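Local coordinates for Rv3651-like N-terminal domain-containing protein (PDB 4Q6U), which is of unknown function but probably acts in signal sensing, being built of three sensor-type domains, one GAF-like and two PAS-like, at residues W13-T18 / M212-E217; C174-L179 / P186-F191; A239-A244 / A331-T336. All blocks are in the same frame, centred on the assembly; numbering follows the deposited sequence.

Contact 1. Residues W13-T18 / M212-E217; sequences WLLVET and MNWRAE
L15 does most of the touching from segment 13-18: with CG anti to the backbone N (chi1 -177°), its two methyls fork onto different partners. CD2 rests obliquely against the six-membered ring of W214, 3.6 Å from W214 CE3, while CD1 meets the selenium of selenomethionine M212 tip to tip, L15 CD1 to M212 SE being 4.1 Å. M212 runs straight out from its strand and then turns at chi3 (-75°), which swings its methyl across the base of E17; M212 CE lies 3.7 Å from E17 CA and 3.8 Å from E17 CG. Between the two segments themselves the contact is apolar, without hydrogen bonds, and buries a modest 200 Å². Strands 14-17 and 212-215 run nearly antiparallel, but their axes come no nearer than 9.9 Å, and they belong to two separate antiparallel sheets, one in the GAF-like N-terminal domain and one in the PAS-like middle domain. This is therefore a domain-domain packing contact, not strand pairing. Away from the M212 methyl, the carboxylate of E17, brought round by a bend at chi2, is held by the backbone N of L19 and by a salt bridge to R194 of the middle domain. W214 NE1 likewise reaches back to the N-terminal domain, donating to the carbonyl of R30. Packing is tight where L15 meets W214 and looser at the selenium; toward W13 in one segment and E217 in the other, the two backbones diverge.

Contact 2. Residues C174-L179 / P186-F191; sequences CSIWDL and PIRIGF
Six backbone hydrogen bonds, in three reciprocal pairs, join S175 to F191, W177 to I189 and L179 to I187. W177 N to I189 O is the shortest at 2.7 Å and lies nearly along the C=O axis; the L179-I187 pair is straighter at hydrogen, yet each donor sits above its acceptor's carbonyl plane. Two waters extend the polar network on the face of I176, D178 and R188. One donates to D178 OD1 and to I187 O; the other donates to D178 OD1 and accepts from R188 NE. The opposite charges themselves are too far apart for a salt bridge. R188 bends at chi3 (79°), laying its guanidinium face against the I176 methyl, with R188 NH1 3.2 Å from I176 CG2, while R188 NH2 binds the carbonyl of E217. On the other face, F191 points its edge at the W177 indole in a T-shaped stack, planes at 88°, F191 CE2 being 3.6 Å from W177 CE2. W177 NE1 is held by the P155 carbonyl. L179 CD1 meets I189 CD1 at 3.8 Å. The pairing forms an antiparallel beta hairpin at the edge of the five-stranded sheet with strand order 2-1-5-4-3, characteristic of the PAS fold.

Contact 3. Residues A239-A244 / A331-T336; sequences AGVHRA and ALRLPT
V241 has CG1 anti to the backbone N (chi1 -178°), which sets that methyl against A331 and leaves CG2 beside the side chain of R333. R333 CG sits in the crowded position between its own backbone N and carbonyl carbon (chi1 67°), and the chain then runs extended from CG to NE, so V241 and R333 lie alongside each other, pointing the same way. The resulting contacts are light: V241 CG1 to A331 CB is 3.9 Å, and V241 CG2 to R333 CD is 4.1 Å. The arginine head leads away from segment 239-244; its NH1 donates to L334 O, which lies in the guanidinium plane, and its NH2 forms a salt bridge with E339 in the helix that follows. L332 lies close to the H242 carbonyl, L332 CG being 3.6 Å from H242 O. In the backbone, H242-L332 is a hydrogen-bonded antiparallel pair and R243-A331 the non-hydrogen-bonded pair beside it. H242 N gives a 2.8 Å bond to L332 O in the carbonyl plane, whereas the return bond, L332 N to H242 O at 2.9 Å, comes in from above that plane. On the other side of H242 the chains stay close, V241 CA making a CH...O contact with L332 O; direct bonding then ends, and a water bridges G240 O and L334 N. G240 adopts a positive-phi conformation in which a beta carbon would collide with the carbonyl oxygen of A239. H242 ND1 bonds to the Q259 carbonyl, and R243 points to the A331 face with its guanidinium salt-bridged to D258. Strands 242-246 and 325-333, the first and last of their sheet, thus become central neighbours in the antiparallel 2-1-5-4-3 order of the PAS fold, here in the C-terminal domain.

How the contacts relate
Contacts 1 and 2 are neighbours, their centres 11 Å apart, because strands 186-198 and 206-215 lie side by side in the middle-domain sheet. They touch directly: A216 N probably donates to R188 O at 2.8 Å, and N213 CB packs 3.3 Å from G190 O. Contact 2 lies wholly within the middle domain, whereas contact 1 joins that same sheet to the N-terminal domain. Contact 3 stands apart in the C-terminal domain, its centre about 39 Å from that of contact 1 and 30 Å from that of contact 2; the nearest atoms of contacts 2 and 3 are about 14 Å apart. Contacts 2 and 3 occupy sheets of the same strand order, consistent with two PAS-like modules.

Contact 1. Residues W13-T18 / M212-E217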
loop_
_atom_site.group_PDB
_atom_site.type_symbol
_atom_site.label_atom_id
_atom_site.label_comp_id
_atom_site.label_asym_id
_atom_site.label_seq_id
_atom_site.Cartn_x
_atom_site.Cartn_y
_atom_site.Cartn_z
ATOM N N TRP B 13 -32.256 2.299 6.030
ATOM C CA TRP B 13 -32.255 0.855 6.207
ATOM C C TRP B 13 -30.948 0.436 6.864
ATOM O O TRP B 13 -29.878 0.867 6.446
ATOM C CB TRP B 13 -32.399 0.131 4.866
ATOM C CG TRP B 13 -33.757 0.161 4.271
ATOM C CD1 TRP B 13 -34.255 1.079 3.392
ATOM C CD2 TRP B 13 -34.804 -0.792 4.496
ATOM N NE1 TRP B 13 -35.554 0.759 3.060
ATOM C CE2 TRP B 13 -35.913 -0.383 3.728
ATOM C CE3 TRP B 13 -34.910 -1.945 5.281
ATOM C CZ2 TRP B 13 -37.117 -1.091 3.723
ATOM C CZ3 TRP B 13 -36.107 -2.648 5.272
ATOM C CH2 TRP B 13 -37.190 -2.221 4.493
ATOM N N LEU B 14 -31.029 -0.408 7.883
ATOM C CA LEU B 14 -29.831 -0.991 8.477
ATOM C C LEU B 14 -29.570 -2.384 7.908
ATOM O O LEU B 14 -30.443 -3.246 7.985
ATOM C CB LEU B 14 -29.975 -1.084 9.997
ATOM C CG LEU B 14 -30.090 0.230 10.754
ATOM C CD1 LEU B 14 -30.148 -0.048 12.241
ATOM C CD2 LEU B 14 -28.898 1.115 10.397
ATOM N N LEU B 15 -28.380 -2.620 7.358
ATOM C CA LEU B 15 -28.028 -3.973 6.948
ATOM C C LEU B 15 -27.310 -4.684 8.089
ATOM O O LEU B 15 -26.257 -4.252 8.554
ATOM C CB LEU B 15 -27.170 -3.972 5.689
ATOM C CG LEU B 15 -26.803 -5.350 5.120
ATOM C CD1 LEU B 15 -28.027 -6.071 4.578
ATOM C CD2 LEU B 15 -25.754 -5.218 4.028
ATOM N N VAL B 16 -27.904 -5.780 8.541
ATOM C CA VAL B 16 -27.387 -6.536 9.669
ATOM C C VAL B 16 -26.895 -7.915 9.236
ATOM O O VAL B 16 -27.648 -8.687 8.671
ATOM C CB VAL B 16 -28.466 -6.698 10.758
ATOM C CG1 VAL B 16 -28.047 -7.737 11.780
ATOM C CG2 VAL B 16 -28.748 -5.355 11.417
ATOM N N GLU B 17 -25.626 -8.204 9.500
ATOM C CA GLU B 17 -25.063 -9.525 9.253
ATOM C C GLU B 17 -25.438 -10.417 10.432
ATOM O O GLU B 17 -25.244 -10.041 11.591
ATOM C CB GLU B 17 -23.542 -9.440 9.064
ATOM C CG GLU B 17 -22.906 -10.616 8.314
ATOM C CD GLU B 17 -22.384 -11.686 9.251
ATOM O OE1 GLU B 17 -22.858 -11.760 10.407
ATOM O OE2 GLU B 17 -21.492 -12.448 8.837
ATOM N N THR B 18 -25.993 -11.588 10.134
ATOM C CA THR B 18 -26.556 -12.449 11.168
ATOM C C THR B 18 -25.918 -13.837 11.212
ATOM O O THR B 18 -26.583 -14.817 11.545
ATOM C CB THR B 18 -28.081 -12.625 10.976
ATOM O OG1 THR B 18 -28.356 -13.091 9.648
ATOM C CG2 THR B 18 -28.806 -11.308 11.205
HETATM N N MSE B 212 -22.021 -10.617 1.975
HETATM C CA MSE B 212 -23.004 -9.778 1.314
HETATM C C MSE B 212 -22.299 -8.559 0.767
HETATM O O MSE B 212 -21.473 -7.969 1.465
HETATM C CB MSE B 212 -24.117 -9.345 2.275
HETATM C CG MSE B 212 -24.922 -10.472 2.836
HETATM SE SE MSE B 212 -26.289 -9.735 4.010
HETATM C CE MSE B 212 -25.167 -9.261 5.546
ATOM N N ASN B 213 -22.592 -8.175 -0.472
ATOM C CA ASN B 213 -22.154 -6.854 -0.906
ATOM C C ASN B 213 -23.328 -5.902 -1.111
ATOM O O ASN B 213 -24.500 -6.280 -0.950
ATOM C CB ASN B 213 -21.280 -6.947 -2.178
ATOM C CG ASN B 213 -22.051 -7.391 -3.417
ATOM O OD1 ASN B 213 -23.284 -7.418 -3.438
ATOM N ND2 ASN B 213 -21.311 -7.722 -4.471
ATOM N N TRP B 214 -22.995 -4.656 -1.426
ATOM C CA TRP B 214 -23.966 -3.643 -1.801
ATOM C C TRP B 214 -23.213 -2.542 -2.541
ATOM O O TRP B 214 -22.009 -2.363 -2.332
ATOM C CB TRP B 214 -24.701 -3.081 -0.574
ATOM C CG TRP B 214 -23.821 -2.344 0.401
ATOM C CD1 TRP B 214 -23.578 -0.997 0.436
ATOM C CD2 TRP B 214 -23.091 -2.910 1.493
ATOM N NE1 TRP B 214 -22.734 -0.691 1.481
ATOM C CE2 TRP B 214 -22.416 -1.849 2.143
ATOM C CE3 TRP B 214 -22.934 -4.210 1.982
ATOM C CZ2 TRP B 214 -21.606 -2.051 3.258
ATOM C CZ3 TRP B 214 -22.121 -4.411 3.091
ATOM C CH2 TRP B 214 -21.467 -3.335 3.715
ATOM N N ARG B 215 -23.903 -1.827 -3.423
ATOM C CA ARG B 215 -23.283 -0.717 -4.131
ATOM C C ARG B 215 -23.151 0.456 -3.159
ATOM O O ARG B 215 -24.137 0.857 -2.536
ATOM C CB ARG B 215 -24.103 -0.322 -5.365
ATOM C CG ARG B 215 -23.480 0.791 -6.210
ATOM C CD ARG B 215 -22.301 0.267 -7.033
ATOM N NE ARG B 215 -22.734 -0.792 -7.946
ATOM C CZ ARG B 215 -23.130 -0.571 -9.194
ATOM N NH1 ARG B 215 -23.141 0.665 -9.672
ATOM N NH2 ARG B 215 -23.514 -1.580 -9.964
ATOM N N ALA B 216 -21.935 0.973 -2.997
ATOM C CA ALA B 216 -21.689 2.076 -2.064
ATOM C C ALA B 216 -21.831 3.423 -2.763
ATOM O O ALA B 216 -22.025 3.487 -3.976
ATOM C CB ALA B 216 -20.311 1.940 -1.429
ATOM N N GLU B 217 -21.773 4.504 -1.991
ATOM C CA GLU B 217 -21.890 5.829 -2.572
ATOM C C GLU B 217 -20.598 6.152 -3.303
ATOM O O GLU B 217 -19.552 5.568 -3.013
ATOM C CB GLU B 217 -22.190 6.873 -1.496
#

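Contact 2. Residues C174-L179 / P186-F191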
loop_
_atom_site.group_PDB
_atom_site.type_symbol
_atom_site.label_atom_id
_atom_site.label_comp_id
_atom_site.label_asym_id
_atom_site.label_seq_id
_atom_site.Cartn_x
_atom_site.Cartn_y
_atom_site.Cartn_z
ATOM N N CYS B 174 -14.820 -6.605 6.724
ATOM C CA CYS B 174 -15.700 -5.564 6.195
ATOM C C CYS B 174 -14.859 -4.535 5.446
ATOM O O CYS B 174 -13.905 -4.008 6.004
ATOM C CB CYS B 174 -16.480 -4.867 7.320
ATOM S SG CYS B 174 -17.491 -5.953 8.341
ATOM N N SER B 175 -15.210 -4.227 4.203
ATOM C CA SER B 175 -14.446 -3.227 3.457
ATOM C C SER B 175 -15.302 -2.515 2.411
ATOM O O SER B 175 -16.403 -2.964 2.075
ATOM C CB SER B 175 -13.228 -3.880 2.781
ATOM O OG SER B 175 -12.377 -2.881 2.241
ATOM N N ILE B 176 -14.790 -1.390 1.927
ATOM C CA ILE B 176 -15.317 -0.707 0.750
ATOM C C ILE B 176 -14.299 -0.823 -0.382
ATOM O O ILE B 176 -13.138 -0.470 -0.194
ATOM C CB ILE B 176 -15.581 0.784 1.019
ATOM C CG1 ILE B 176 -16.642 0.970 2.106
ATOM C CG2 ILE B 176 -15.999 1.484 -0.267
ATOM C CD1 ILE B 176 -18.038 0.671 1.624
ATOM N N TRP B 177 -14.723 -1.286 -1.554
ATOM C CA TRP B 177 -13.799 -1.487 -2.673
ATOM C C TRP B 177 -14.136 -0.643 -3.897
ATOM O O TRP B 177 -15.305 -0.360 -4.160
ATOM C CB TRP B 177 -13.770 -2.959 -3.083
ATOM C CG TRP B 177 -12.902 -3.817 -2.226
ATOM C CD1 TRP B 177 -12.427 -3.529 -0.973
ATOM C CD2 TRP B 177 -12.386 -5.107 -2.565
ATOM N NE1 TRP B 177 -11.656 -4.570 -0.515
ATOM C CE2 TRP B 177 -11.617 -5.552 -1.473
ATOM C CE3 TRP B 177 -12.494 -5.927 -3.694
ATOM C CZ2 TRP B 177 -10.969 -6.784 -1.472
ATOM C CZ3 TRP B 177 -11.850 -7.148 -3.690
ATOM C CH2 TRP B 177 -11.096 -7.564 -2.589
ATOM N N ASP B 178 -13.101 -0.248 -4.636
ATOM C CA ASP B 178 -13.262 0.438 -5.916
ATOM C C ASP B 178 -13.306 -0.547 -7.083
ATOM O O ASP B 178 -12.420 -1.395 -7.219
ATOM C CB ASP B 178 -12.124 1.425 -6.139
ATOM C CG ASP B 178 -12.153 2.575 -5.159
ATOM O OD1 ASP B 178 -13.004 3.471 -5.332
ATOM O OD2 ASP B 178 -11.331 2.579 -4.218
ATOM N N LEU B 179 -14.323 -0.428 -7.930
ATOM C CA LEU B 179 -14.441 -1.292 -9.107
ATOM C C LEU B 179 -14.788 -0.480 -10.351
ATOM O O LEU B 179 -15.013 0.727 -10.278
ATOM C CB LEU B 179 -15.511 -2.366 -8.894
ATOM C CG LEU B 179 -15.551 -3.216 -7.621
ATOM C CD1 LEU B 179 -16.794 -4.120 -7.640
ATOM C CD2 LEU B 179 -14.296 -4.058 -7.484
ATOM N N PRO B 186 -16.494 4.002 -13.092
ATOM C CA PRO B 186 -16.018 3.815 -11.718
ATOM C C PRO B 186 -17.176 3.652 -10.735
ATOM O O PRO B 186 -18.101 4.461 -10.730
ATOM C CB PRO B 186 -15.244 5.106 -11.433
ATOM C CG PRO B 186 -14.841 5.606 -12.766
ATOM C CD PRO B 186 -15.966 5.237 -13.691
ATOM N N ILE B 187 -17.129 2.598 -9.928
ATOM C CA ILE B 187 -18.145 2.359 -8.914
ATOM C C ILE B 187 -17.466 1.965 -7.611
ATOM O O ILE B 187 -16.250 1.753 -7.581
ATOM C CB ILE B 187 -19.129 1.243 -9.327
ATOM C CG1 ILE B 187 -18.369 -0.055 -9.608
ATOM C CG2 ILE B 187 -19.941 1.643 -10.554
ATOM C CD1 ILE B 187 -19.282 -1.248 -9.767
ATOM N N ARG B 188 -18.245 1.871 -6.537
ATOM C CA ARG B 188 -17.734 1.351 -5.275
ATOM C C ARG B 188 -18.720 0.370 -4.669
ATOM O O ARG B 188 -19.932 0.509 -4.844
ATOM C CB ARG B 188 -17.455 2.476 -4.277
ATOM C CG ARG B 188 -16.343 3.425 -4.688
ATOM C CD ARG B 188 -16.354 4.694 -3.852
ATOM N NE ARG B 188 -15.748 4.520 -2.533
ATOM C CZ ARG B 188 -16.330 4.867 -1.386
ATOM N NH1 ARG B 188 -15.691 4.683 -0.238
ATOM N NH2 ARG B 188 -17.548 5.398 -1.378
ATOM N N ILE B 189 -18.199 -0.622 -3.953
ATOM C CA ILE B 189 -19.047 -1.545 -3.209
ATOM C C ILE B 189 -18.614 -1.666 -1.755
ATOM O O ILE B 189 -17.436 -1.537 -1.430
ATOM C CB ILE B 189 -19.054 -2.961 -3.832
ATOM C CG1 ILE B 189 -17.653 -3.573 -3.801
ATOM C CG2 ILE B 189 -19.565 -2.916 -5.269
ATOM C CD1 ILE B 189 -17.640 -5.069 -4.023
ATOM N N GLY B 190 -19.580 -1.906 -0.875
ATOM C CA GLY B 190 -19.261 -2.395 0.448
ATOM C C GLY B 190 -19.451 -3.895 0.455
ATOM O O GLY B 190 -20.187 -4.438 -0.373
ATOM N N PHE B 191 -18.778 -4.578 1.372
ATOM C CA PHE B 191 -19.095 -5.976 1.617
ATOM C C PHE B 191 -18.683 -6.422 3.017
ATOM O O PHE B 191 -17.834 -5.810 3.658
ATOM C CB PHE B 191 -18.443 -6.891 0.558
ATOM C CG PHE B 191 -16.952 -7.017 0.688
ATOM C CD1 PHE B 191 -16.394 -7.971 1.525
ATOM C CD2 PHE B 191 -16.107 -6.176 -0.023
ATOM C CE1 PHE B 191 -15.025 -8.089 1.653
ATOM C CE2 PHE B 191 -14.729 -6.288 0.099
ATOM C CZ PHE B 191 -14.189 -7.244 0.937
HETATM O O HOH W 1 -14.501 3.511 -7.891
HETATM O O HOH W 2 -13.140 4.380 -2.591
#

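Contact 3. Residues A239-A244 / A331-T336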
loop_
_atom_site.group_PDB
_atom_site.type_symbol
_atom_site.label_atom_id
_atom_site.label_comp_id
_atom_site.label_asym_id
_atom_site.label_seq_id
_atom_site.Cartn_x
_atom_site.Cartn_y
_atom_site.Cartn_z
ATOM N N ALA B 239 4.161 -8.778 -22.587
ATOM C CA ALA B 239 3.237 -9.234 -23.617
ATOM C C ALA B 239 3.335 -10.745 -23.762
ATOM O O ALA B 239 4.435 -11.303 -23.785
ATOM C CB ALA B 239 3.526 -8.542 -24.944
ATOM N N GLY B 240 2.183 -11.401 -23.834
ATOM C CA GLY B 240 2.129 -12.844 -23.956
ATOM C C GLY B 240 2.191 -13.556 -22.619
ATOM O O GLY B 240 1.992 -14.766 -22.546
ATOM N N VAL B 241 2.487 -12.811 -21.556
ATOM C CA VAL B 241 2.581 -13.404 -20.234
ATOM C C VAL B 241 1.434 -12.936 -19.353
ATOM O O VAL B 241 1.160 -11.742 -19.254
ATOM C CB VAL B 241 3.906 -13.069 -19.548
ATOM C CG1 VAL B 241 3.978 -13.749 -18.178
ATOM C CG2 VAL B 241 5.093 -13.476 -20.433
ATOM N N HIS B 242 0.773 -13.885 -18.703
ATOM C CA HIS B 242 -0.364 -13.559 -17.852
ATOM C C HIS B 242 -0.127 -14.035 -16.421
ATOM O O HIS B 242 -0.048 -15.239 -16.158
ATOM C CB HIS B 242 -1.631 -14.176 -18.429
ATOM C CG HIS B 242 -1.967 -13.683 -19.804
ATOM N ND1 HIS B 242 -2.981 -12.778 -20.040
ATOM C CD2 HIS B 242 -1.423 -13.968 -21.007
ATOM C CE1 HIS B 242 -3.045 -12.532 -21.337
ATOM N NE2 HIS B 242 -2.111 -13.235 -21.948
ATOM N N ARG B 243 0.000 -13.078 -15.504
ATOM C CA ARG B 243 0.275 -13.378 -14.098
ATOM C C ARG B 243 -0.984 -13.558 -13.264
ATOM O O ARG B 243 -1.991 -12.894 -13.496
ATOM C CB ARG B 243 1.139 -12.279 -13.498
ATOM C CG ARG B 243 2.552 -12.230 -14.120
ATOM C CD ARG B 243 3.287 -10.951 -13.626
ATOM N NE ARG B 243 2.588 -9.743 -14.040
ATOM C CZ ARG B 243 2.929 -8.519 -13.656
ATOM N NH1 ARG B 243 3.969 -8.346 -12.851
ATOM N NH2 ARG B 243 2.234 -7.476 -14.084
ATOM N N ALA B 244 -0.906 -14.454 -12.282
ATOM C CA ALA B 244 -2.050 -14.784 -11.441
ATOM C C ALA B 244 -1.575 -15.227 -10.074
ATOM O O ALA B 244 -0.442 -15.669 -9.923
ATOM C CB ALA B 244 -2.890 -15.882 -12.080
ATOM N N ALA B 331 3.322 -17.078 -13.455
ATOM C CA ALA B 331 3.396 -16.391 -14.741
ATOM C C ALA B 331 3.119 -17.379 -15.869
ATOM O O ALA B 331 3.856 -18.337 -16.052
ATOM C CB ALA B 331 4.754 -15.734 -14.928
ATOM N N LEU B 332 2.058 -17.133 -16.624
ATOM C CA LEU B 332 1.618 -18.066 -17.658
ATOM C C LEU B 332 1.867 -17.568 -19.060
ATOM O O LEU B 332 1.485 -16.457 -19.405
ATOM C CB LEU B 332 0.131 -18.340 -17.514
ATOM C CG LEU B 332 -0.319 -18.785 -16.137
ATOM C CD1 LEU B 332 -1.819 -18.662 -16.074
ATOM C CD2 LEU B 332 0.087 -20.215 -15.990
ATOM N N ARG B 333 2.448 -18.424 -19.888
ATOM C CA ARG B 333 2.618 -18.107 -21.291
ATOM C C ARG B 333 2.698 -19.378 -22.141
ATOM O O ARG B 333 2.880 -20.478 -21.623
ATOM C CB ARG B 333 3.876 -17.249 -21.498
ATOM C CG ARG B 333 5.197 -17.970 -21.208
ATOM C CD ARG B 333 6.417 -17.150 -21.689
ATOM N NE ARG B 333 7.700 -17.691 -21.224
ATOM C CZ ARG B 333 8.242 -18.823 -21.660
ATOM N NH1 ARG B 333 7.615 -19.556 -22.574
ATOM N NH2 ARG B 333 9.411 -19.232 -21.183
ATOM N N LEU B 334 2.559 -19.220 -23.449
ATOM C CA LEU B 334 2.743 -20.339 -24.366
ATOM C C LEU B 334 4.192 -20.836 -24.337
ATOM O O LEU B 334 5.123 -20.031 -24.295
ATOM C CB LEU B 334 2.345 -19.921 -25.781
ATOM C CG LEU B 334 0.866 -19.552 -25.918
ATOM C CD1 LEU B 334 0.543 -19.091 -27.330
ATOM C CD2 LEU B 334 0.006 -20.743 -25.534
ATOM N N PRO B 335 4.393 -22.165 -24.347
ATOM C CA PRO B 335 5.759 -22.698 -24.370
ATOM C C PRO B 335 6.326 -22.707 -25.783
ATOM O O PRO B 335 5.561 -22.875 -26.730
ATOM C CB PRO B 335 5.590 -24.121 -23.837
ATOM C CG PRO B 335 4.208 -24.508 -24.279
ATOM C CD PRO B 335 3.381 -23.236 -24.325
ATOM N N THR B 336 7.637 -22.507 -25.914
ATOM C CA THR B 336 8.307 -22.580 -27.214
ATOM C C THR B 336 8.424 -24.021 -27.684
ATOM O O THR B 336 8.230 -24.952 -26.898
ATOM C CB THR B 336 9.720 -21.972 -27.167
ATOM O OG1 THR B 336 10.505 -22.669 -26.190
ATOM C CG2 THR B 336 9.663 -20.496 -26.812
HETATM O O HOH W 3 1.929 -16.608 -24.507
#